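Local coordinates for protein Serpin48 (Tenebrio molitor, PDB 3OZQ) that acts as a highly specific serpin in insect innate immunity, inhibiting the serine protease SPE, at residues Thr161-Asn167 with Leu308-Val314; Leu47-Gly51 with Phe109-Ala113; Ala219-Glu223 with Lys348-Val352; Ala230-Leu236 with Phe356-Val362. All coordinates share one frame. Residues are numbered along the deposited sequence.

Serpin48 is an elongated serpin, and the four contacts fall into two pairs on opposite sides of its centre. Interactions 1 and 2 have centres 14 Å apart and touch, A48 of helix 38-50 packing on L165 and I310. Interactions 3 and 4 have centres 11 Å apart and touch through neighbouring strands: 219-225 pairs with 231-237, and 348-351 precedes 356-362. Between the pairs, interactions 1 and 4 are 30 Å apart by centres, about 14 Å by nearest atoms. Along the chain interaction 2 closes first; the segments of interaction 1 then alternate with those of 3 and 4, and the chain between strands 310-321 and 348-351 contains the reactive loop region, of which 337-345 is not modelled.

Interaction 1 (Thr161-Asn167 with Leu308-Val314); sequences TRVVLIN and LVISNIV
Two parallel strands, 163-167 and 310-314, run side by side with axes 4.7 Å apart at closest and 15° between their directions. The approach to the second strand starts at L308, whose CB lies 3.9 Å from V163 CG2. V309 follows, its CG2 3.3 Å from R162 CZ and over one face of the guanidinium, while R162 NE bonds to L160 O. At S311 the backbone leaves extended geometry (phi/psi -87/-42), and the regular pairing is interrupted: V163 O accepts from S311 N at 2.7 Å and weakly from N312 N at 3.3 Å. The m rotamer of S311 puts OG 2.8 Å from R162 N, a hydrogen bond, and a water joins OG to R162 NH2. By topology these are strands 3 and 5 of serpin sheet A, between which the cleaved reactive loop inserts in the family. Regular parallel pairing then takes over: N312 O accepts from L165 N (2.9 Å), and N312 OD1 reaches T161 OG1 through a water; T161 OG1 is also hydrogen-bonded to N158 N. I313 CG2 meets L165 CB at 3.8 Å. V314 N donates to L165 O at 3.0 Å, and V314 O accepts from N167 N at 2.9 Å.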
# COMPACT_ATOMS: atom_id res chain seq x y z
N THR A 161 22.26 -12.57 -6.27
CA THR A 161 21.02 -12.46 -5.51
C THR A 161 21.20 -13.21 -4.19
O THR A 161 21.54 -14.40 -4.19
CB THR A 161 19.79 -12.99 -6.28
OG1 THR A 161 19.67 -12.29 -7.52
CG2 THR A 161 18.51 -12.77 -5.47
N ARG A 162 21.00 -12.49 -3.08
CA ARG A 162 21.24 -13.01 -1.73
C ARG A 162 19.98 -13.03 -0.86
O ARG A 162 19.65 -14.05 -0.27
CB ARG A 162 22.34 -12.21 -1.03
CG ARG A 162 23.76 -12.77 -1.26
CD ARG A 162 24.84 -11.67 -1.26
NE ARG A 162 24.63 -10.68 -2.33
CZ ARG A 162 25.34 -9.56 -2.46
NH1 ARG A 162 26.31 -9.29 -1.59
NH2 ARG A 162 25.10 -8.72 -3.44
N VAL A 163 19.30 -11.89 -0.77
CA VAL A 163 17.99 -11.85 -0.11
C VAL A 163 16.97 -11.07 -0.92
O VAL A 163 17.24 -9.93 -1.36
CB VAL A 163 18.05 -11.23 1.30
CG1 VAL A 163 16.64 -11.11 1.90
CG2 VAL A 163 18.96 -12.05 2.21
N VAL A 164 15.80 -11.67 -1.12
CA VAL A 164 14.73 -11.01 -1.84
C VAL A 164 13.51 -10.90 -0.93
O VAL A 164 13.06 -11.90 -0.37
CB VAL A 164 14.34 -11.80 -3.11
CG1 VAL A 164 13.13 -11.16 -3.79
CG2 VAL A 164 15.54 -11.86 -4.05
N LEU A 165 13.02 -9.67 -0.78
CA LEU A 165 11.74 -9.39 -0.10
C LEU A 165 10.62 -9.35 -1.11
O LEU A 165 10.64 -8.55 -2.04
CB LEU A 165 11.77 -8.04 0.62
CG LEU A 165 12.84 -7.63 1.64
CD1 LEU A 165 12.22 -6.94 2.84
CD2 LEU A 165 13.78 -8.75 2.06
N ILE A 166 9.63 -10.21 -0.92
CA ILE A 166 8.45 -10.23 -1.76
C ILE A 166 7.26 -9.72 -0.95
O ILE A 166 7.10 -10.12 0.20
CB ILE A 166 8.12 -11.66 -2.18
CG1 ILE A 166 9.12 -12.13 -3.23
CG2 ILE A 166 6.72 -11.73 -2.72
CD1 ILE A 166 9.52 -11.05 -4.20
N ASN A 167 6.45 -8.86 -1.55
CA ASN A 167 5.33 -8.19 -0.84
C ASN A 167 4.13 -7.97 -1.74
O ASN A 167 4.03 -6.96 -2.41
CB ASN A 167 5.82 -6.84 -0.31
CG ASN A 167 4.77 -6.08 0.49
OD1 ASN A 167 3.78 -6.64 0.95
ND2 ASN A 167 5.03 -4.80 0.69
N LEU A 308 25.07 -11.93 3.50
CA LEU A 308 23.81 -11.60 2.84
C LEU A 308 23.64 -10.09 2.77
O LEU A 308 24.14 -9.36 3.63
CB LEU A 308 22.65 -12.25 3.56
CG LEU A 308 22.64 -13.78 3.57
CD1 LEU A 308 21.47 -14.31 4.37
CD2 LEU A 308 22.62 -14.34 2.15
N VAL A 309 22.97 -9.63 1.72
CA VAL A 309 22.53 -8.25 1.63
C VAL A 309 21.11 -8.34 1.11
O VAL A 309 20.70 -9.38 0.59
CB VAL A 309 23.37 -7.42 0.65
CG1 VAL A 309 24.88 -7.58 0.96
CG2 VAL A 309 23.07 -7.82 -0.79
N ILE A 310 20.33 -7.26 1.25
CA ILE A 310 19.02 -7.26 0.63
C ILE A 310 19.21 -6.93 -0.84
O ILE A 310 19.62 -5.83 -1.19
CB ILE A 310 18.06 -6.21 1.26
CG1 ILE A 310 17.79 -6.52 2.73
CG2 ILE A 310 16.76 -6.19 0.49
CD1 ILE A 310 16.74 -5.55 3.37
N SER A 311 18.90 -7.89 -1.69
CA SER A 311 19.15 -7.73 -3.12
C SER A 311 18.00 -7.03 -3.84
O SER A 311 18.21 -6.20 -4.72
CB SER A 311 19.41 -9.10 -3.76
OG SER A 311 20.47 -9.77 -3.10
N ASN A 312 16.77 -7.40 -3.48
CA ASN A 312 15.60 -6.77 -4.10
C ASN A 312 14.46 -6.65 -3.11
O ASN A 312 14.36 -7.45 -2.18
CB ASN A 312 15.14 -7.57 -5.32
CG ASN A 312 16.28 -7.90 -6.26
OD1 ASN A 312 17.10 -8.76 -5.96
ND2 ASN A 312 16.35 -7.21 -7.39
N ILE A 313 13.61 -5.64 -3.31
CA ILE A 313 12.37 -5.52 -2.54
C ILE A 313 11.24 -5.16 -3.49
O ILE A 313 11.24 -4.09 -4.08
CB ILE A 313 12.46 -4.43 -1.45
CG1 ILE A 313 13.72 -4.60 -0.61
CG2 ILE A 313 11.22 -4.49 -0.56
CD1 ILE A 313 13.90 -3.47 0.42
N VAL A 314 10.30 -6.06 -3.66
CA VAL A 314 9.32 -5.93 -4.71
C VAL A 314 7.91 -6.01 -4.14
O VAL A 314 7.53 -7.02 -3.54
CB VAL A 314 9.53 -7.00 -5.82
CG1 VAL A 314 8.55 -6.76 -6.98
CG2 VAL A 314 10.94 -6.91 -6.34
O HOH W 1 18.92 -9.81 -7.55
O HOH W 2 22.61 -8.53 -4.62

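Interaction 2 (Leu47-Gly51 with Phe109-Ala113); sequences LAQSG and FQKIA
Both segments are helical: 47-50 belongs to helix 38-50, and 109-113 lies within helix 107-115. They meet in opposite chain order, with L47 CA 6.4 Å from A113 CA and G51 CA 7.0 Å from F109 CA. Apolar packing dominates. L47, with both chi angles t, sends CD2 to 3.3 Å from F109 CZ and 4.2 Å from I112 CG2, while its CD1 rests 3.7 Å from A113 CB. F109, chi1 t and chi2 72°, carries its ring across to the first segment, where A48 CA sits at the ring edge, 4.4 Å from CZ. I97 of strand 90-100 touches both L47 and F109, so the two helices pack over the same point of serpin sheet A. Steric fit matters at G51: G51 N is 3.7 Å from F109 CE1, and a CB modelled on G51 would clash at 2.8 Å from that same CE1. The polar term is internal to one segment. S50, chi1 83° (p), donates from OG to L47 O at 2.8 Å, although its OG also lies 3.6 Å from F109 CE1. With that hydroxyl turned back on its own helix, the interface depends on shape and hydrophobic burial rather than on directional bonds.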
# COMPACT_ATOMS: atom_id res chain seq x y z
N LEU A 47 10.41 -6.77 9.57
CA LEU A 47 10.80 -8.16 9.70
C LEU A 47 12.28 -8.27 9.37
O LEU A 47 13.07 -8.82 10.15
CB LEU A 47 10.01 -9.04 8.74
CG LEU A 47 9.86 -10.53 9.10
CD1 LEU A 47 9.67 -11.37 7.86
CD2 LEU A 47 11.02 -11.05 9.92
N ALA A 48 12.66 -7.74 8.21
CA ALA A 48 14.06 -7.70 7.81
C ALA A 48 14.94 -7.11 8.91
O ALA A 48 15.97 -7.70 9.30
CB ALA A 48 14.21 -6.88 6.55
N GLN A 49 14.53 -5.94 9.39
CA GLN A 49 15.25 -5.20 10.41
C GLN A 49 15.54 -6.09 11.62
O GLN A 49 16.60 -6.01 12.23
CB GLN A 49 14.42 -3.98 10.83
CG GLN A 49 15.12 -3.02 11.79
CD GLN A 49 14.15 -2.07 12.49
OE1 GLN A 49 13.11 -1.69 11.93
NE2 GLN A 49 14.47 -1.70 13.73
N SER A 50 14.60 -6.98 11.94
CA SER A 50 14.78 -7.80 13.12
C SER A 50 15.92 -8.81 12.98
O SER A 50 16.45 -9.29 13.98
CB SER A 50 13.49 -8.50 13.51
OG SER A 50 13.29 -9.67 12.77
N GLY A 51 16.28 -9.13 11.73
CA GLY A 51 17.34 -10.08 11.45
C GLY A 51 18.66 -9.39 11.14
O GLY A 51 19.64 -10.05 10.81
N PHE A 109 14.13 -17.11 12.95
CA PHE A 109 13.70 -16.01 12.09
C PHE A 109 12.45 -16.42 11.35
O PHE A 109 11.53 -15.61 11.17
CB PHE A 109 14.81 -15.63 11.09
CG PHE A 109 14.53 -14.35 10.33
CD1 PHE A 109 14.60 -13.11 10.95
CD2 PHE A 109 14.23 -14.39 8.98
CE1 PHE A 109 14.35 -11.94 10.24
CE2 PHE A 109 13.98 -13.22 8.27
CZ PHE A 109 14.05 -11.99 8.90
N GLN A 110 12.40 -17.68 10.92
CA GLN A 110 11.21 -18.18 10.22
C GLN A 110 10.01 -18.14 11.15
O GLN A 110 8.87 -18.10 10.72
CB GLN A 110 11.41 -19.61 9.75
CG GLN A 110 12.56 -19.81 8.80
CD GLN A 110 12.65 -21.24 8.34
OE1 GLN A 110 12.39 -21.55 7.18
NE2 GLN A 110 13.01 -22.12 9.26
N LYS A 111 10.29 -18.20 12.44
CA LYS A 111 9.25 -18.29 13.45
C LYS A 111 8.70 -16.90 13.73
O LYS A 111 7.49 -16.71 13.87
CB LYS A 111 9.84 -18.92 14.72
CG LYS A 111 8.98 -18.79 15.96
CD LYS A 111 9.57 -19.59 17.12
CE LYS A 111 8.68 -19.52 18.36
NZ LYS A 111 9.14 -20.47 19.42
N ILE A 112 9.60 -15.92 13.81
CA ILE A 112 9.19 -14.56 14.10
C ILE A 112 8.45 -13.95 12.91
O ILE A 112 7.53 -13.15 13.07
CB ILE A 112 10.38 -13.69 14.54
CG1 ILE A 112 9.90 -12.40 15.20
CG2 ILE A 112 11.29 -13.39 13.37
CD1 ILE A 112 11.01 -11.58 15.82
N ALA A 113 8.85 -14.37 11.71
CA ALA A 113 8.16 -13.97 10.48
C ALA A 113 6.67 -14.30 10.58
O ALA A 113 5.81 -13.45 10.33
CB ALA A 113 8.78 -14.67 9.28

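Interaction 3 (Ala219-Glu223 with Lys348-Val352); sequences AKLLE and KQFIV
In the serpin fold this is where two layers meet face to face: strand 219-223 of sheet B packs across strand 348-351, strand 1 of sheet C in serpin nomenclature, by topology, which follows the reactive loop region. The strands cross almost at right angles (88°) with axes 8.8 Å apart at closest, and the nearest CA atoms are those of L222 and F350 at 7.5 Å. F350 has the most surface covered. Its chi1 -164° (t) with chi2 85° lays the ring against L222. There L222 CB stands 3.4 Å from the ring centroid and 10° off the normal, a CH-pi contact over the face, while L222 CD2, set by chi1 t and chi2 p, comes 3.3 Å from F350 CD2. I234, L236 and V264 also touch this phenyl group. K220 takes the ring's edge: its O sits near the ring plane, 3.8 Å from F350 CE1, and its CB is 4.0 Å from the same CE1. The rest of the lysine is extended (m, then t, t, t), which takes its ammonium past the ring to a backbone acceptor, K220 NZ donating to Q349 O at 3.2 Å.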
# COMPACT_ATOMS: atom_id res chain seq x y z
N ALA A 219 -8.53 22.29 -2.69
CA ALA A 219 -9.05 20.99 -3.05
C ALA A 219 -10.19 20.64 -2.12
O ALA A 219 -10.42 21.30 -1.11
CB ALA A 219 -7.95 19.94 -2.97
N LYS A 220 -10.92 19.59 -2.47
CA LYS A 220 -11.97 19.06 -1.61
C LYS A 220 -11.57 17.63 -1.27
O LYS A 220 -10.91 16.97 -2.07
CB LYS A 220 -13.30 19.03 -2.35
CG LYS A 220 -13.93 20.38 -2.64
CD LYS A 220 -15.31 20.17 -3.25
CE LYS A 220 -15.99 21.48 -3.67
NZ LYS A 220 -17.00 21.25 -4.75
N LEU A 221 -11.99 17.17 -0.10
CA LEU A 221 -11.70 15.81 0.35
C LEU A 221 -13.00 15.16 0.76
O LEU A 221 -13.83 15.77 1.42
CB LEU A 221 -10.76 15.81 1.56
CG LEU A 221 -9.39 16.46 1.40
CD1 LEU A 221 -9.46 17.92 1.80
CD2 LEU A 221 -8.38 15.72 2.27
N LEU A 222 -13.16 13.91 0.36
CA LEU A 222 -14.36 13.16 0.66
C LEU A 222 -13.96 11.80 1.18
O LEU A 222 -13.16 11.11 0.56
CB LEU A 222 -15.20 12.97 -0.59
CG LEU A 222 -16.36 11.99 -0.42
CD1 LEU A 222 -17.43 12.61 0.44
CD2 LEU A 222 -16.94 11.61 -1.78
N GLU A 223 -14.53 11.38 2.30
CA GLU A 223 -14.21 10.07 2.82
C GLU A 223 -15.41 9.13 2.69
O GLU A 223 -16.46 9.34 3.29
CB GLU A 223 -13.69 10.20 4.26
CG GLU A 223 -13.78 8.97 5.09
CD GLU A 223 -13.31 9.21 6.53
OE1 GLU A 223 -12.59 10.20 6.78
OE2 GLU A 223 -13.67 8.40 7.41
N LYS A 348 -23.83 19.45 -1.41
CA LYS A 348 -22.46 19.64 -1.86
C LYS A 348 -22.21 18.71 -3.05
O LYS A 348 -22.75 17.61 -3.12
CB LYS A 348 -21.47 19.31 -0.74
CG LYS A 348 -21.40 20.33 0.39
CD LYS A 348 -20.90 21.68 -0.10
CE LYS A 348 -20.32 22.51 1.05
NZ LYS A 348 -21.26 22.62 2.20
N GLN A 349 -21.39 19.17 -3.99
CA GLN A 349 -21.03 18.37 -5.16
C GLN A 349 -19.61 17.79 -5.05
O GLN A 349 -18.64 18.52 -4.83
CB GLN A 349 -21.14 19.21 -6.43
CG GLN A 349 -22.51 19.86 -6.65
CD GLN A 349 -23.24 19.25 -7.82
OE1 GLN A 349 -22.95 19.59 -8.98
NE2 GLN A 349 -24.16 18.34 -7.55
N PHE A 350 -19.49 16.48 -5.21
CA PHE A 350 -18.17 15.86 -5.26
C PHE A 350 -18.10 15.01 -6.52
O PHE A 350 -18.36 13.81 -6.50
CB PHE A 350 -17.89 15.03 -4.02
CG PHE A 350 -16.43 14.67 -3.84
CD1 PHE A 350 -15.54 15.56 -3.22
CD2 PHE A 350 -15.94 13.46 -4.27
CE1 PHE A 350 -14.18 15.23 -3.05
CE2 PHE A 350 -14.58 13.11 -4.10
CZ PHE A 350 -13.71 14.00 -3.50
N ILE A 351 -17.76 15.67 -7.62
CA ILE A 351 -17.72 15.04 -8.93
C ILE A 351 -16.28 14.76 -9.30
O ILE A 351 -15.51 15.68 -9.60
CB ILE A 351 -18.43 15.92 -10.00
CG1 ILE A 351 -19.88 16.17 -9.58
CG2 ILE A 351 -18.35 15.29 -11.40
CD1 ILE A 351 -20.51 17.40 -10.23
N VAL A 352 -15.92 13.49 -9.25
CA VAL A 352 -14.55 13.07 -9.50
C VAL A 352 -14.37 12.82 -10.99
O VAL A 352 -14.54 11.70 -11.48
CB VAL A 352 -14.20 11.81 -8.68
CG1 VAL A 352 -12.71 11.51 -8.78
CG2 VAL A 352 -14.62 11.99 -7.20

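Interaction 4 (Ala230-Leu236 with Phe356-Val362); sequences ASLTIVL and FIFYIKV
Antiparallel pairing joins 231-236 to 356-362, with axes 4.6 Å apart and directions 157° apart. Three hydrogen-bonded pairs satisfy six amides reciprocally: S231 N to K361 O and K361 N to S231 O, both 3.0 Å; T233 N to Y359 O at 2.8 Å and Y359 N to T233 O at 2.9 Å; V235 N to I357 O at 2.8 Å and I357 N to V235 O, longer at 3.3 Å. These are central strands of serpin sheet B, extended by L232, I234 and L236 bonding to strand 219-225 and by F356 and F358 bonding to strand 365-372. On the face carrying S231, T233, Y359 and K361, two waters serve the polar groups. One links S231 OG, T233 OG1 and Y359 O; the other accepts from K361 NZ, donates to Y359 OH and bonds T233 OG1. Y359, chi1 64° (p), brings its ring under T233 CB, 3.7 Å from the centroid, a CH-pi contact. On the reverse face, L232 CD1 meets I360 CG1 at 3.7 Å and I234 CD1 lies 3.9 Å from F358 CB.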
# COMPACT_ATOMS: atom_id res chain seq x y z
N ALA A 230 -13.41 0.92 7.96
CA ALA A 230 -12.42 1.31 6.96
C ALA A 230 -12.99 2.44 6.09
O ALA A 230 -14.19 2.72 6.14
CB ALA A 230 -12.08 0.13 6.10
N SER A 231 -12.13 3.09 5.31
CA SER A 231 -12.64 4.13 4.40
C SER A 231 -11.74 4.37 3.19
O SER A 231 -10.55 4.05 3.22
CB SER A 231 -12.87 5.44 5.16
OG SER A 231 -11.64 6.03 5.54
N LEU A 232 -12.33 4.88 2.12
CA LEU A 232 -11.58 5.35 0.95
C LEU A 232 -11.70 6.86 0.86
O LEU A 232 -12.81 7.40 0.76
CB LEU A 232 -12.10 4.70 -0.34
CG LEU A 232 -11.39 5.25 -1.58
CD1 LEU A 232 -10.06 4.57 -1.68
CD2 LEU A 232 -12.17 5.04 -2.88
N THR A 233 -10.58 7.56 0.93
CA THR A 233 -10.57 9.01 0.88
C THR A 233 -10.07 9.52 -0.47
O THR A 233 -8.97 9.16 -0.89
CB THR A 233 -9.67 9.61 2.00
OG1 THR A 233 -10.22 9.32 3.30
CG2 THR A 233 -9.52 11.12 1.83
N ILE A 234 -10.88 10.35 -1.14
CA ILE A 234 -10.48 10.99 -2.39
C ILE A 234 -10.04 12.41 -2.09
O ILE A 234 -10.71 13.12 -1.35
CB ILE A 234 -11.68 11.08 -3.39
CG1 ILE A 234 -12.39 9.73 -3.51
CG2 ILE A 234 -11.23 11.62 -4.74
CD1 ILE A 234 -11.49 8.62 -3.93
N VAL A 235 -8.91 12.82 -2.65
CA VAL A 235 -8.46 14.20 -2.57
C VAL A 235 -8.56 14.79 -3.97
O VAL A 235 -7.80 14.43 -4.87
CB VAL A 235 -7.02 14.32 -2.04
CG1 VAL A 235 -6.63 15.79 -1.93
CG2 VAL A 235 -6.88 13.63 -0.69
N LEU A 236 -9.51 15.71 -4.13
CA LEU A 236 -9.90 16.24 -5.43
C LEU A 236 -9.55 17.72 -5.55
O LEU A 236 -10.13 18.54 -4.86
CB LEU A 236 -11.40 16.05 -5.59
CG LEU A 236 -12.00 16.47 -6.92
CD1 LEU A 236 -11.40 15.64 -8.05
CD2 LEU A 236 -13.52 16.32 -6.87
N PHE A 356 -7.04 12.52 -9.52
CA PHE A 356 -7.18 12.62 -8.07
C PHE A 356 -6.24 11.66 -7.33
O PHE A 356 -5.78 10.68 -7.90
CB PHE A 356 -8.61 12.32 -7.67
CG PHE A 356 -9.10 10.96 -8.08
CD1 PHE A 356 -9.10 9.91 -7.19
CD2 PHE A 356 -9.57 10.74 -9.37
CE1 PHE A 356 -9.57 8.66 -7.57
CE2 PHE A 356 -10.03 9.49 -9.75
CZ PHE A 356 -10.03 8.45 -8.86
N ILE A 357 -5.99 11.97 -6.06
CA ILE A 357 -5.28 11.08 -5.15
C ILE A 357 -6.33 10.37 -4.32
O ILE A 357 -7.39 10.92 -4.05
CB ILE A 357 -4.36 11.91 -4.23
CG1 ILE A 357 -3.23 12.56 -5.03
CG2 ILE A 357 -3.82 11.09 -3.06
CD1 ILE A 357 -2.37 13.51 -4.20
N PHE A 358 -6.06 9.13 -3.92
CA PHE A 358 -6.94 8.40 -3.01
C PHE A 358 -6.12 7.62 -2.00
O PHE A 358 -4.94 7.35 -2.22
CB PHE A 358 -7.83 7.42 -3.76
CG PHE A 358 -7.06 6.34 -4.45
CD1 PHE A 358 -6.68 5.20 -3.76
CD2 PHE A 358 -6.68 6.49 -5.77
CE1 PHE A 358 -5.95 4.20 -4.39
CE2 PHE A 358 -5.96 5.50 -6.40
CZ PHE A 358 -5.57 4.35 -5.71
N TYR A 359 -6.75 7.25 -0.89
CA TYR A 359 -6.08 6.40 0.07
C TYR A 359 -7.08 5.67 0.94
O TYR A 359 -8.15 6.18 1.24
CB TYR A 359 -5.04 7.17 0.91
CG TYR A 359 -5.57 8.28 1.81
CD1 TYR A 359 -5.48 9.62 1.43
CD2 TYR A 359 -6.11 7.99 3.06
CE1 TYR A 359 -5.94 10.63 2.25
CE2 TYR A 359 -6.59 9.01 3.89
CZ TYR A 359 -6.49 10.33 3.47
OH TYR A 359 -6.94 11.34 4.28
N ILE A 360 -6.71 4.45 1.31
CA ILE A 360 -7.56 3.61 2.14
C ILE A 360 -7.01 3.66 3.57
O ILE A 360 -5.81 3.45 3.79
CB ILE A 360 -7.56 2.16 1.64
CG1 ILE A 360 -8.30 2.05 0.30
CG2 ILE A 360 -8.22 1.24 2.64
CD1 ILE A 360 -8.47 0.65 -0.15
N LYS A 361 -7.89 3.95 4.53
CA LYS A 361 -7.52 3.97 5.96
C LYS A 361 -8.26 2.90 6.71
O LYS A 361 -9.42 2.60 6.42
CB LYS A 361 -7.87 5.29 6.63
CG LYS A 361 -6.91 6.44 6.42
CD LYS A 361 -7.28 7.62 7.34
CE LYS A 361 -8.71 8.11 7.08
NZ LYS A 361 -9.11 9.30 7.92
N VAL A 362 -7.58 2.32 7.70
CA VAL A 362 -8.25 1.46 8.65
C VAL A 362 -7.86 1.90 10.06
O VAL A 362 -6.68 1.89 10.42
CB VAL A 362 -7.89 -0.02 8.45
CG1 VAL A 362 -8.41 -0.85 9.62
CG2 VAL A 362 -8.47 -0.52 7.13
O HOH W 3 -9.51 6.79 3.90
O HOH W 4 -9.60 10.99 5.41